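Local coordinates for protein neuraminidase (Influenza A virus, PDB 4K3Y) that is a neuraminidase-like surface protein of a bat influenza virus, a tetramer of six-bladed beta-propellers whose enzymatic role is uncertain, at residues Gly12-Ser17 and Tyr201-Val206; Thr24-Gly29 and Asp352-Cys357; Lys94-Gly99 and Trp111-Val116; Thr164-Ser169 and Asn193-Thr198; Asn273-Arg278 and Ile290-Gly295. All coordinates share one frame; numbering follows the deposited sequence.

The five contacts are spread round a six-sheet beta-propeller, their centres 17 to 33 Å apart, and none touches another except where contacts 1 and 4 adjoin in sequence on strand 197-202. Along the chain, contacts 1 and 2 cross: the N-terminal region first meets the hairpin at 201-206, then strand 20-26 joins strand 349-359 from the far end of the chain and so closes the ring. Contact 3, between two successive sheets, and then contact 4, beside the calcium region, fall within the span of contact 1. Contact 5 is a hairpin within one sheet, on the opposite side of the chain's centre from contact 3. Contacts within blades, between blades and across the closure together hold the ring.

Contact 1: residues Gly12-Ser17 and Tyr201-Val206; sequences GENLCS and YTSGKV
The hairpin between strands 197-202 and 205-211 of one propeller sheet, turned by a type I' turn from Thr202 to Lys205, receives Glu13 of the N-terminal loop at its tip. The carbonyl oxygen of Glu13 is gripped twice. Ser203 N donates to Glu13 O over 2.9 Å, in the carbonyl plane and on a lone pair, whereas Thr202 OG1 donates to the same Glu13 O over 2.8 Å from above that plane. Thr202 OG1 stands anti to its own backbone N (chi1 -170°), which turns the hydroxyl to the loop. The carboxylate of Glu13 makes a separate bond: its chain bends at chi2 (-66°), and Tyr201 OH donates to Glu13 OE2 over 2.7 Å, on the syn lone pair. That oxygen lies in the plane of the tyrosine ring at its edge, with the carboxylate turned almost perpendicular to the ring, 87° between planes. Beyond the polar pairs, both methyls of Leu15 rest on Thr202, Leu15 CD1 coming 3.6 Å from Thr202 CB and Leu15 CD2 3.8 Å from Thr202 CG2. The Cys16-Cys331 disulfide ties the same loop to another part of the chain. With the Leu15 methyls adding an apolar patch, the docking of this loop at the surface combines polar grip and packing, the polar bonds fixing Glu13.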
# COMPACT_ATOMS: atom_id res chain seq x y z
N GLY C 12 14.53 -1.22 26.76
CA GLY C 12 14.81 -0.60 28.05
C GLY C 12 15.15 -1.64 29.10
O GLY C 12 14.54 -2.71 29.17
N GLU C 13 16.14 -1.33 29.93
CA GLU C 13 16.50 -2.22 31.01
C GLU C 13 15.48 -2.11 32.12
O GLU C 13 15.26 -3.06 32.89
CB GLU C 13 17.91 -1.92 31.52
CG GLU C 13 19.00 -2.23 30.51
CD GLU C 13 19.11 -3.71 30.20
OE1 GLU C 13 18.83 -4.53 31.11
OE2 GLU C 13 19.48 -4.05 29.05
N ASN C 14 14.84 -0.95 32.20
CA ASN C 14 13.84 -0.74 33.25
C ASN C 14 12.40 -0.57 32.75
O ASN C 14 12.09 0.30 31.93
CB ASN C 14 14.27 0.40 34.18
CG ASN C 14 15.11 -0.10 35.34
OD1 ASN C 14 14.94 -1.23 35.81
ND2 ASN C 14 16.03 0.73 35.80
N LEU C 15 11.53 -1.42 33.28
CA LEU C 15 10.12 -1.38 32.94
C LEU C 15 9.44 -0.16 33.54
O LEU C 15 9.76 0.25 34.66
CB LEU C 15 9.42 -2.65 33.45
CG LEU C 15 9.16 -3.74 32.41
CD1 LEU C 15 10.23 -3.73 31.32
CD2 LEU C 15 9.11 -5.09 33.08
N CYS C 16 8.50 0.41 32.78
CA CYS C 16 7.64 1.48 33.29
C CYS C 16 6.84 0.96 34.48
O CYS C 16 6.59 -0.24 34.60
CB CYS C 16 6.68 1.96 32.21
SG CYS C 16 7.46 2.54 30.69
N SER C 17 6.43 1.86 35.36
CA SER C 17 5.55 1.44 36.43
C SER C 17 4.17 1.16 35.87
O SER C 17 3.70 1.86 34.97
CB SER C 17 5.48 2.48 37.55
OG SER C 17 6.07 1.96 38.73
N TYR C 201 11.41 -8.84 28.42
CA TYR C 201 12.77 -8.56 28.87
C TYR C 201 12.78 -7.43 29.89
O TYR C 201 12.14 -6.39 29.69
CB TYR C 201 13.66 -8.17 27.68
CG TYR C 201 15.07 -7.76 28.06
CD1 TYR C 201 16.05 -8.73 28.28
CD2 TYR C 201 15.42 -6.42 28.22
CE1 TYR C 201 17.34 -8.38 28.63
CE2 TYR C 201 16.71 -6.06 28.58
CZ TYR C 201 17.67 -7.04 28.78
OH TYR C 201 18.96 -6.71 29.14
N THR C 202 13.50 -7.63 30.99
CA THR C 202 13.88 -6.52 31.83
C THR C 202 15.04 -6.91 32.74
O THR C 202 15.20 -8.09 33.05
CB THR C 202 12.69 -6.01 32.67
OG1 THR C 202 13.03 -4.78 33.31
CG2 THR C 202 12.28 -7.06 33.71
N SER C 203 15.85 -5.92 33.13
CA SER C 203 16.93 -6.10 34.11
C SER C 203 17.92 -7.20 33.72
O SER C 203 18.41 -7.93 34.59
CB SER C 203 16.36 -6.40 35.50
OG SER C 203 15.72 -5.27 36.07
N GLY C 204 18.21 -7.31 32.43
CA GLY C 204 19.18 -8.29 31.97
C GLY C 204 18.68 -9.72 31.81
O GLY C 204 19.42 -10.58 31.33
N LYS C 205 17.44 -9.99 32.20
CA LYS C 205 16.89 -11.33 32.02
C LYS C 205 15.69 -11.36 31.07
O LYS C 205 14.87 -10.44 31.04
CB LYS C 205 16.51 -11.95 33.37
CG LYS C 205 17.70 -12.33 34.23
CD LYS C 205 17.34 -12.37 35.72
CE LYS C 205 18.60 -12.33 36.58
NZ LYS C 205 19.79 -11.86 35.80
N VAL C 206 15.61 -12.42 30.27
CA VAL C 206 14.36 -12.74 29.61
C VAL C 206 13.50 -13.51 30.60
O VAL C 206 13.99 -14.45 31.24
CB VAL C 206 14.54 -13.60 28.36
CG1 VAL C 206 13.18 -13.93 27.75
CG2 VAL C 206 15.41 -12.89 27.35

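Contact 2: residues Thr24-Gly29 and Asp352-Cys357; sequences TYRGEG and DLITFC
In both Thr24 (chi1 50°) and Thr355 (chi1 54°), OG1 sits between the backbone N and the carbonyl carbon, and the two hydroxyls meet in a 2.7 Å hydrogen bond between Thr24 OG1 and Thr355 OG1. They join the strands that close the propeller: strand 20-26, from near the N-terminus, forms the edge of the sheet whose next strand, 349-359, comes from the end of the chain, the Velcro-like closure known from such rings. The strands run antiparallel. Thr24 N donates to Thr355 O from above the carbonyl plane, and Thr355 N to Tyr25 O at 2.9 Å; beside these bonds, Arg26 and Ile354 form a non-hydrogen-bonded pair. Gly27 N then reaches Leu353 O at 2.8 Å, nearly along the C=O axis. Among the side chains, Thr24 CG2 lies 3.6 Å from Cys357 SG, part of the disulfide to Cys335, while the Tyr25 and Leu353 side chains cross at about a right angle, Tyr25 CE2 4.1 Å from Leu353 CB. The strand also faces the tetramer interface, where Tyr25 meets Phe95 of a neighbouring subunit edge-to-face. Arg26 directs its guanidinium away from Ile354, giving NH1 to Trp368 O and NH2 to Glu75 O of that subunit. Past the strand the chain curls round the Asp352 carboxylate, and Gly29 N donates to the syn lone pair of Asp352 OD2 over 3.1 Å.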
# COMPACT_ATOMS: atom_id res chain seq x y z
N THR C 24 -5.36 -0.86 23.55
CA THR C 24 -4.73 -0.12 22.47
C THR C 24 -5.33 -0.55 21.14
O THR C 24 -5.48 0.25 20.23
CB THR C 24 -3.23 -0.34 22.47
OG1 THR C 24 -2.97 -1.75 22.53
CG2 THR C 24 -2.64 0.31 23.70
N TYR C 25 -5.67 -1.83 21.05
CA TYR C 25 -6.41 -2.32 19.90
C TYR C 25 -7.59 -3.16 20.37
O TYR C 25 -7.50 -3.87 21.38
CB TYR C 25 -5.52 -3.15 18.99
CG TYR C 25 -6.26 -3.77 17.85
CD1 TYR C 25 -6.64 -3.00 16.76
CD2 TYR C 25 -6.61 -5.12 17.86
CE1 TYR C 25 -7.32 -3.55 15.70
CE2 TYR C 25 -7.30 -5.69 16.80
CZ TYR C 25 -7.66 -4.90 15.72
OH TYR C 25 -8.35 -5.43 14.65
N ARG C 26 -8.69 -3.06 19.63
CA ARG C 26 -9.88 -3.84 19.95
C ARG C 26 -10.61 -4.26 18.69
O ARG C 26 -11.40 -3.50 18.13
CB ARG C 26 -10.82 -3.06 20.86
CG ARG C 26 -12.06 -3.84 21.22
CD ARG C 26 -12.80 -3.21 22.37
NE ARG C 26 -13.70 -2.15 21.94
CZ ARG C 26 -14.53 -1.51 22.77
NH1 ARG C 26 -14.54 -1.83 24.06
NH2 ARG C 26 -15.34 -0.55 22.32
N GLY C 27 -10.34 -5.48 18.25
CA GLY C 27 -10.97 -6.00 17.05
C GLY C 27 -12.49 -5.92 17.06
O GLY C 27 -13.13 -5.88 18.11
N GLU C 28 -13.05 -5.91 15.86
CA GLU C 28 -14.47 -5.67 15.65
C GLU C 28 -15.30 -6.77 16.28
O GLU C 28 -16.43 -6.54 16.74
CB GLU C 28 -14.74 -5.56 14.14
CG GLU C 28 -15.66 -4.42 13.71
CD GLU C 28 -15.35 -3.11 14.43
OE1 GLU C 28 -14.17 -2.70 14.44
OE2 GLU C 28 -16.31 -2.50 14.99
N GLY C 29 -14.72 -7.97 16.33
CA GLY C 29 -15.38 -9.13 16.91
C GLY C 29 -15.55 -9.12 18.42
O GLY C 29 -16.20 -9.99 18.97
N ASP C 352 -10.70 -12.87 17.10
CA ASP C 352 -9.70 -11.79 17.08
C ASP C 352 -9.12 -11.37 18.41
O ASP C 352 -8.96 -12.18 19.32
CB ASP C 352 -10.12 -10.56 16.27
CG ASP C 352 -11.43 -10.02 16.69
OD1 ASP C 352 -12.01 -10.59 17.64
OD2 ASP C 352 -11.87 -9.03 16.09
N LEU C 353 -8.81 -10.08 18.50
CA LEU C 353 -7.76 -9.62 19.38
C LEU C 353 -8.14 -8.35 20.12
O LEU C 353 -8.71 -7.42 19.52
CB LEU C 353 -6.55 -9.32 18.51
CG LEU C 353 -5.26 -10.08 18.74
CD1 LEU C 353 -4.12 -9.11 18.59
CD2 LEU C 353 -5.28 -10.70 20.11
N ILE C 354 -7.82 -8.34 21.41
CA ILE C 354 -7.81 -7.11 22.20
C ILE C 354 -6.39 -7.02 22.74
O ILE C 354 -5.77 -8.06 23.05
CB ILE C 354 -8.73 -7.20 23.40
CG1 ILE C 354 -10.01 -7.90 23.01
CG2 ILE C 354 -9.06 -5.80 23.97
CD1 ILE C 354 -11.14 -7.39 23.79
N THR C 355 -5.88 -5.80 22.84
CA THR C 355 -4.55 -5.58 23.40
C THR C 355 -4.63 -4.55 24.51
O THR C 355 -5.52 -3.69 24.53
CB THR C 355 -3.52 -5.18 22.32
OG1 THR C 355 -4.00 -4.04 21.61
CG2 THR C 355 -3.30 -6.31 21.32
N PHE C 356 -3.69 -4.62 25.45
CA PHE C 356 -3.70 -3.73 26.60
C PHE C 356 -2.26 -3.36 26.85
O PHE C 356 -1.38 -4.20 26.70
CB PHE C 356 -4.22 -4.46 27.85
CG PHE C 356 -5.71 -4.60 27.90
CD1 PHE C 356 -6.35 -5.72 27.35
CD2 PHE C 356 -6.49 -3.62 28.52
CE1 PHE C 356 -7.75 -5.84 27.40
CE2 PHE C 356 -7.88 -3.74 28.57
CZ PHE C 356 -8.52 -4.85 28.01
N CYS C 357 -2.02 -2.10 27.23
CA CYS C 357 -0.69 -1.67 27.65
C CYS C 357 -0.81 -1.05 29.02
O CYS C 357 -1.90 -0.59 29.40
CB CYS C 357 -0.10 -0.67 26.65
SG CYS C 357 0.26 -1.42 25.04

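Contact 3: residues Lys94-Gly99 and Trp111-Val116; sequences KFEAVG and WTVLSV
Trp111, at the start of strand 111-117, meets the ammonium end of Lys94 on the last strand of the preceding propeller sheet. Lys94 NZ comes 3.8 Å from Trp111 CD1, obliquely to the indole, and also pairs with Glu96 OE2 at 3.5 Å in a salt bridge. Two residues on, Val113 takes up the middle of the contact. Its CG2, anti to the carbonyl carbon, lies 3.8 Å from Glu96 OE1, the two side chains crossing at about a right angle; the other branch, Val113 CG1, approaches Ala97 CB at 4.3 Å. Glu96 and Ala97 both face Val79, a classic beta bulge, and both point to strand 111-117, so that one strand receives two consecutive side chains from the other. The second oxygen of Glu96, OE2, is hydrogen-bonded to Ser81 OG. Ser115 follows, packing CB against Ala97 CB at 3.8 Å. Its OG stands anti to the backbone N (chi1 -174°) and donates to Val98 O over 2.8 Å from above the carbonyl plane. The CA atoms come nearest at Gly99 and Val116. The strand axes, 7.1 Å apart and inclined by 41°, belong to different sheets, so side chains rather than a backbone ladder join these successive blades. Within this largely buried seam, the serine hydroxyl gives the Val98 carbonyl a donor where the outer strand ends.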
# COMPACT_ATOMS: atom_id res chain seq x y z
N LYS C 94 0.38 -9.34 4.77
CA LYS C 94 1.73 -9.73 4.35
C LYS C 94 1.86 -11.23 4.56
O LYS C 94 1.70 -11.72 5.68
CB LYS C 94 2.80 -8.98 5.15
CG LYS C 94 4.25 -9.52 5.00
CD LYS C 94 5.27 -8.39 5.27
CE LYS C 94 6.62 -8.87 5.82
NZ LYS C 94 7.05 -8.05 7.02
N PHE C 95 2.12 -11.96 3.48
CA PHE C 95 2.39 -13.39 3.58
C PHE C 95 3.77 -13.62 4.22
O PHE C 95 4.71 -12.87 3.96
CB PHE C 95 2.30 -14.05 2.20
CG PHE C 95 2.85 -15.43 2.15
CD1 PHE C 95 2.11 -16.51 2.62
CD2 PHE C 95 4.10 -15.67 1.61
CE1 PHE C 95 2.61 -17.80 2.56
CE2 PHE C 95 4.61 -16.96 1.56
CZ PHE C 95 3.86 -18.02 2.04
N GLU C 96 3.89 -14.63 5.06
CA GLU C 96 5.08 -14.75 5.90
C GLU C 96 5.83 -16.08 5.76
O GLU C 96 7.06 -16.11 5.68
CB GLU C 96 4.72 -14.47 7.36
CG GLU C 96 4.37 -13.01 7.63
CD GLU C 96 5.60 -12.12 7.81
OE1 GLU C 96 6.75 -12.62 7.58
OE2 GLU C 96 5.43 -10.93 8.19
N ALA C 97 5.07 -17.18 5.73
CA ALA C 97 5.67 -18.51 5.73
C ALA C 97 4.60 -19.56 5.51
O ALA C 97 3.41 -19.26 5.47
CB ALA C 97 6.41 -18.78 7.06
N VAL C 98 5.04 -20.81 5.36
CA VAL C 98 4.12 -21.94 5.35
C VAL C 98 4.16 -22.57 6.72
O VAL C 98 5.24 -22.83 7.26
CB VAL C 98 4.56 -22.98 4.32
CG1 VAL C 98 3.41 -23.92 3.98
CG2 VAL C 98 5.06 -22.28 3.07
N GLY C 99 2.99 -22.80 7.30
CA GLY C 99 2.91 -23.45 8.59
C GLY C 99 1.57 -23.32 9.27
O GLY C 99 0.69 -22.61 8.78
N TRP C 111 12.66 -9.12 10.24
CA TRP C 111 11.79 -10.07 10.93
C TRP C 111 12.32 -11.50 10.86
O TRP C 111 12.57 -12.05 9.76
CB TRP C 111 10.37 -10.05 10.36
CG TRP C 111 9.59 -8.87 10.78
CD1 TRP C 111 9.31 -7.76 10.04
CD2 TRP C 111 8.98 -8.66 12.06
NE1 TRP C 111 8.56 -6.87 10.78
CE2 TRP C 111 8.34 -7.40 12.03
CE3 TRP C 111 8.90 -9.42 13.23
CZ2 TRP C 111 7.64 -6.88 13.12
CZ3 TRP C 111 8.21 -8.90 14.33
CH2 TRP C 111 7.59 -7.64 14.26
N THR C 112 12.49 -12.11 12.03
CA THR C 112 12.71 -13.55 12.14
C THR C 112 11.36 -14.25 12.39
O THR C 112 10.59 -13.88 13.29
CB THR C 112 13.66 -13.88 13.29
OG1 THR C 112 14.88 -13.14 13.13
CG2 THR C 112 13.95 -15.37 13.31
N VAL C 113 11.07 -15.26 11.58
CA VAL C 113 9.83 -16.00 11.73
C VAL C 113 10.09 -17.50 11.85
O VAL C 113 10.58 -18.13 10.91
CB VAL C 113 8.90 -15.74 10.54
CG1 VAL C 113 7.66 -16.63 10.62
CG2 VAL C 113 8.51 -14.27 10.47
N LEU C 114 9.77 -18.07 13.01
CA LEU C 114 9.83 -19.53 13.16
C LEU C 114 8.48 -20.13 12.86
O LEU C 114 7.49 -19.80 13.51
CB LEU C 114 10.29 -19.94 14.55
CG LEU C 114 11.70 -19.43 14.86
CD1 LEU C 114 11.62 -18.09 15.59
CD2 LEU C 114 12.49 -20.46 15.64
N SER C 115 8.43 -21.01 11.87
CA SER C 115 7.18 -21.60 11.42
C SER C 115 7.26 -23.13 11.35
O SER C 115 8.16 -23.68 10.70
CB SER C 115 6.78 -21.01 10.06
OG SER C 115 5.50 -21.48 9.65
N VAL C 116 6.33 -23.80 12.02
CA VAL C 116 6.20 -25.26 11.98
C VAL C 116 5.38 -25.70 10.77
O VAL C 116 4.28 -25.22 10.55
CB VAL C 116 5.50 -25.81 13.25
CG1 VAL C 116 5.31 -27.34 13.15
CG2 VAL C 116 6.29 -25.46 14.50

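Contact 4: residues Thr164-Ser169 and Asn193-Thr198; sequences TTYTAS and NFEFPT
Tyr166 packs against both Glu195 and Asn193. The acid comes up to the edge of the phenol ring with its CD in the ring plane: Glu195 CD lies 3.8 Å from Tyr166 CE1, and Glu195 OE2 3.7 Å from Tyr166 CD1. The side chains cross at about a right angle and the carboxylate is turned 73° from the ring. A bend at chi2 (-80°) sets Glu195 CD there. The amide of Asn193 packs obliquely against the root of the same ring, and Asn193 CB sits 3.5 Å from Tyr166 O; Ser169 CB reaches Glu195 OE2 at 4.1 Å. The residues belong to the loop joining strands 155-162 and 170-177 of one propeller sheet and to the segment leading into strand 197-202, first of the next, so the contact bridges two neighbouring blades. Asn193 also touches Asn212, a residue of the calcium site, and its side chain lies about 8 Å from the calcium ion. Polar interactions centre on Ser169 and Glu195. Ser169 OG lies 2.9 Å from the modelled Asn193 OD1, though the amide orientation is doubtful; a weak bond links that hydroxyl to His171 NE2. Glu195 OE2 forms a salt bridge with Arg143 NH1, so the same oxygen that meets the ring edge is paired with a guanidinium.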
# COMPACT_ATOMS: atom_id res chain seq x y z
N THR C 164 6.04 -36.39 22.44
CA THR C 164 4.78 -36.84 21.87
C THR C 164 3.60 -36.72 22.84
O THR C 164 2.45 -36.76 22.44
CB THR C 164 4.88 -38.29 21.36
OG1 THR C 164 5.48 -39.11 22.37
CG2 THR C 164 5.73 -38.35 20.10
N THR C 165 3.92 -36.56 24.12
CA THR C 165 2.93 -36.42 25.19
C THR C 165 3.33 -35.23 26.09
O THR C 165 4.50 -34.85 26.11
CB THR C 165 2.81 -37.76 25.98
OG1 THR C 165 2.12 -37.54 27.22
CG2 THR C 165 4.17 -38.33 26.29
N TYR C 166 2.39 -34.62 26.81
CA TYR C 166 2.78 -33.53 27.72
C TYR C 166 3.50 -34.06 28.95
O TYR C 166 4.17 -33.31 29.67
CB TYR C 166 1.58 -32.66 28.12
CG TYR C 166 0.96 -31.94 26.96
CD1 TYR C 166 1.69 -31.02 26.22
CD2 TYR C 166 -0.35 -32.19 26.58
CE1 TYR C 166 1.13 -30.36 25.14
CE2 TYR C 166 -0.92 -31.53 25.49
CZ TYR C 166 -0.17 -30.61 24.78
OH TYR C 166 -0.71 -29.95 23.71
N THR C 167 3.35 -35.36 29.18
CA THR C 167 3.94 -36.04 30.32
C THR C 167 5.41 -36.37 30.08
O THR C 167 6.14 -36.72 31.01
CB THR C 167 3.18 -37.34 30.65
OG1 THR C 167 3.41 -38.30 29.62
CG2 THR C 167 1.69 -37.05 30.77
N ALA C 168 5.84 -36.28 28.82
CA ALA C 168 7.23 -36.49 28.46
C ALA C 168 7.67 -35.43 27.45
O ALA C 168 8.10 -35.75 26.34
CB ALA C 168 7.42 -37.89 27.89
N SER C 169 7.54 -34.16 27.84
CA SER C 169 7.89 -33.06 26.95
C SER C 169 9.33 -32.61 27.15
O SER C 169 9.80 -32.48 28.29
CB SER C 169 6.94 -31.88 27.18
OG SER C 169 6.77 -31.62 28.56
N ASN C 193 5.64 -29.69 32.65
CA ASN C 193 5.47 -29.38 31.23
C ASN C 193 5.52 -27.86 31.00
O ASN C 193 5.02 -27.09 31.84
CB ASN C 193 4.16 -30.00 30.73
CG ASN C 193 3.82 -29.59 29.31
OD1 ASN C 193 4.65 -29.72 28.40
ND2 ASN C 193 2.59 -29.09 29.11
N PHE C 194 6.11 -27.42 29.89
CA PHE C 194 6.37 -26.00 29.66
C PHE C 194 6.04 -25.54 28.23
O PHE C 194 6.95 -25.26 27.43
CB PHE C 194 7.84 -25.69 29.98
CG PHE C 194 8.12 -24.23 30.21
CD1 PHE C 194 7.64 -23.59 31.35
CD2 PHE C 194 8.88 -23.49 29.29
CE1 PHE C 194 7.90 -22.23 31.58
CE2 PHE C 194 9.14 -22.14 29.52
CZ PHE C 194 8.65 -21.51 30.67
N GLU C 195 4.75 -25.46 27.90
CA GLU C 195 4.34 -25.11 26.52
C GLU C 195 4.02 -23.63 26.34
O GLU C 195 3.65 -22.95 27.30
CB GLU C 195 3.12 -25.93 26.09
CG GLU C 195 3.32 -27.44 26.15
CD GLU C 195 4.10 -28.01 24.97
OE1 GLU C 195 4.09 -27.40 23.87
OE2 GLU C 195 4.71 -29.08 25.15
N PHE C 196 4.17 -23.14 25.11
CA PHE C 196 3.78 -21.76 24.75
C PHE C 196 4.27 -20.64 25.66
O PHE C 196 3.46 -19.80 26.06
CB PHE C 196 2.25 -21.65 24.69
CG PHE C 196 1.59 -22.82 24.07
CD1 PHE C 196 1.86 -23.14 22.74
CD2 PHE C 196 0.72 -23.61 24.79
CE1 PHE C 196 1.26 -24.24 22.14
CE2 PHE C 196 0.11 -24.71 24.20
CZ PHE C 196 0.39 -25.02 22.86
N PRO C 197 5.58 -20.61 25.99
CA PRO C 197 5.96 -19.48 26.85
C PRO C 197 5.76 -18.11 26.18
O PRO C 197 6.01 -17.96 24.98
CB PRO C 197 7.46 -19.72 27.11
CG PRO C 197 7.91 -20.64 26.00
CD PRO C 197 6.72 -21.48 25.66
N THR C 198 5.25 -17.14 26.95
CA THR C 198 5.21 -15.75 26.52
C THR C 198 6.20 -15.01 27.38
O THR C 198 6.31 -15.25 28.59
CB THR C 198 3.82 -15.09 26.66
OG1 THR C 198 3.16 -15.60 27.83
CG2 THR C 198 2.99 -15.42 25.47

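Contact 5: residues Asn273-Arg278 and Ile290-Gly295; sequences NSWIGR and IYKFLG
Ser274 and Phe293 form one of the two hydrogen-bonded pairs of an antiparallel beta hairpin, strands 273-279 and 286-294. Ser274 N donates to Phe293 O at 2.9 Å, and Phe293 N to Ser274 O at 2.7 Å. The next such pair repeats the pattern, Ile276 N to Tyr291 O at 3.1 Å and Tyr291 N to Ile276 O at 2.9 Å, so the N-H and C=O of all four residues are satisfied across the ladder. The hydroxyl of Ser274 is held by Gly271 N; it also lies 3.1 Å from Gly295 O, but where its own proton goes is not settled. Lys292 NZ donates to Asn19 OD1, and its neighbour Asn273 ND2, also a donor, makes no bond with it. The aliphatic part of that lysine covers the indole: Lys292 CB lies over the face, 3.8 Å from the centroid of the Trp275 six-membered ring and 22° off the normal, a CH-pi contact. Lys292 CG is anti to the backbone N (chi1 -169°) and lies over the same face, nearer the rim. Ile290 CG1 reaches Trp275 CE3 from an oblique direction at 3.8 Å. On the face that carries Ser274 and Tyr291, Ile276 CD1 meets Phe293 CE2. The two strands occupy the middle of a four-stranded propeller sheet, with 268-269 beside 273-279 and 306-311 beside 286-294, and Trp275 meets Trp21 of strand 20-26 edge-to-face.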
# COMPACT_ATOMS: atom_id res chain seq x y z
N ASN C 273 6.01 -4.91 41.31
CA ASN C 273 4.60 -5.26 41.28
C ASN C 273 4.42 -6.41 40.32
O ASN C 273 4.93 -6.39 39.20
CB ASN C 273 3.76 -4.07 40.82
CG ASN C 273 3.40 -3.15 41.97
OD1 ASN C 273 3.78 -3.40 43.12
ND2 ASN C 273 2.66 -2.09 41.66
N SER C 274 3.70 -7.42 40.78
CA SER C 274 3.46 -8.59 39.96
C SER C 274 2.01 -8.69 39.51
O SER C 274 1.11 -8.08 40.10
CB SER C 274 3.88 -9.86 40.69
OG SER C 274 5.29 -10.02 40.62
N TRP C 275 1.78 -9.47 38.47
CA TRP C 275 0.45 -9.60 37.92
C TRP C 275 0.19 -11.03 37.50
O TRP C 275 1.10 -11.73 37.02
CB TRP C 275 0.29 -8.70 36.68
CG TRP C 275 0.54 -7.23 36.88
CD1 TRP C 275 1.74 -6.57 36.75
CD2 TRP C 275 -0.45 -6.22 37.17
NE1 TRP C 275 1.56 -5.22 36.97
CE2 TRP C 275 0.23 -4.98 37.22
CE3 TRP C 275 -1.83 -6.24 37.40
CZ2 TRP C 275 -0.43 -3.77 37.50
CZ3 TRP C 275 -2.49 -5.04 37.67
CH2 TRP C 275 -1.78 -3.82 37.72
N ILE C 276 -1.05 -11.47 37.68
CA ILE C 276 -1.52 -12.70 37.08
C ILE C 276 -2.76 -12.40 36.27
O ILE C 276 -3.75 -11.89 36.81
CB ILE C 276 -1.90 -13.72 38.13
CG1 ILE C 276 -0.69 -14.04 39.01
CG2 ILE C 276 -2.41 -14.99 37.45
CD1 ILE C 276 -1.03 -14.88 40.18
N GLY C 277 -2.70 -12.69 34.97
CA GLY C 277 -3.88 -12.57 34.14
C GLY C 277 -4.50 -13.94 33.93
O GLY C 277 -3.81 -14.90 33.61
N ARG C 278 -5.81 -14.03 34.12
CA ARG C 278 -6.49 -15.28 33.84
C ARG C 278 -7.92 -15.09 33.37
O ARG C 278 -8.48 -13.99 33.42
CB ARG C 278 -6.48 -16.18 35.07
CG ARG C 278 -7.60 -15.87 36.03
CD ARG C 278 -7.28 -16.40 37.40
NE ARG C 278 -8.41 -16.18 38.29
CZ ARG C 278 -8.53 -16.73 39.49
NH1 ARG C 278 -7.59 -17.53 39.96
NH2 ARG C 278 -9.60 -16.45 40.22
N ILE C 290 -7.09 -9.45 35.76
CA ILE C 290 -5.66 -9.37 36.02
C ILE C 290 -5.48 -8.80 37.43
O ILE C 290 -6.07 -7.77 37.79
CB ILE C 290 -4.86 -8.60 34.90
CG1 ILE C 290 -3.35 -8.79 35.07
CG2 ILE C 290 -5.27 -7.11 34.81
CD1 ILE C 290 -2.53 -8.32 33.87
N TYR C 291 -4.69 -9.50 38.23
CA TYR C 291 -4.59 -9.24 39.66
C TYR C 291 -3.20 -8.71 39.97
O TYR C 291 -2.20 -9.33 39.59
CB TYR C 291 -4.82 -10.55 40.40
CG TYR C 291 -5.18 -10.43 41.86
CD1 TYR C 291 -5.33 -9.20 42.47
CD2 TYR C 291 -5.38 -11.57 42.62
CE1 TYR C 291 -5.66 -9.11 43.81
CE2 TYR C 291 -5.70 -11.49 43.95
CZ TYR C 291 -5.84 -10.27 44.54
OH TYR C 291 -6.16 -10.23 45.88
N LYS C 292 -3.13 -7.57 40.66
CA LYS C 292 -1.85 -6.97 41.03
C LYS C 292 -1.42 -7.50 42.39
O LYS C 292 -2.23 -7.64 43.32
CB LYS C 292 -1.94 -5.45 41.09
CG LYS C 292 -0.59 -4.74 41.20
CD LYS C 292 -0.65 -3.50 42.10
CE LYS C 292 -1.24 -2.29 41.39
NZ LYS C 292 -0.61 -1.02 41.85
N PHE C 293 -0.13 -7.81 42.50
CA PHE C 293 0.44 -8.30 43.75
C PHE C 293 1.59 -7.38 44.16
O PHE C 293 2.40 -6.97 43.32
CB PHE C 293 0.92 -9.75 43.60
CG PHE C 293 -0.21 -10.75 43.46
CD1 PHE C 293 -0.84 -11.26 44.58
CD2 PHE C 293 -0.64 -11.18 42.20
CE1 PHE C 293 -1.88 -12.18 44.47
CE2 PHE C 293 -1.67 -12.10 42.09
CZ PHE C 293 -2.29 -12.60 43.23
N LEU C 294 1.64 -7.05 45.45
CA LEU C 294 2.71 -6.19 45.96
C LEU C 294 3.90 -7.07 46.34
O LEU C 294 3.90 -7.69 47.40
CB LEU C 294 2.22 -5.39 47.17
CG LEU C 294 0.89 -4.62 47.02
CD1 LEU C 294 0.45 -4.04 48.35
CD2 LEU C 294 0.99 -3.53 45.99
N GLY C 295 4.89 -7.15 45.45
CA GLY C 295 6.01 -8.06 45.61
C GLY C 295 6.09 -9.20 44.60
O GLY C 295 5.31 -9.26 43.65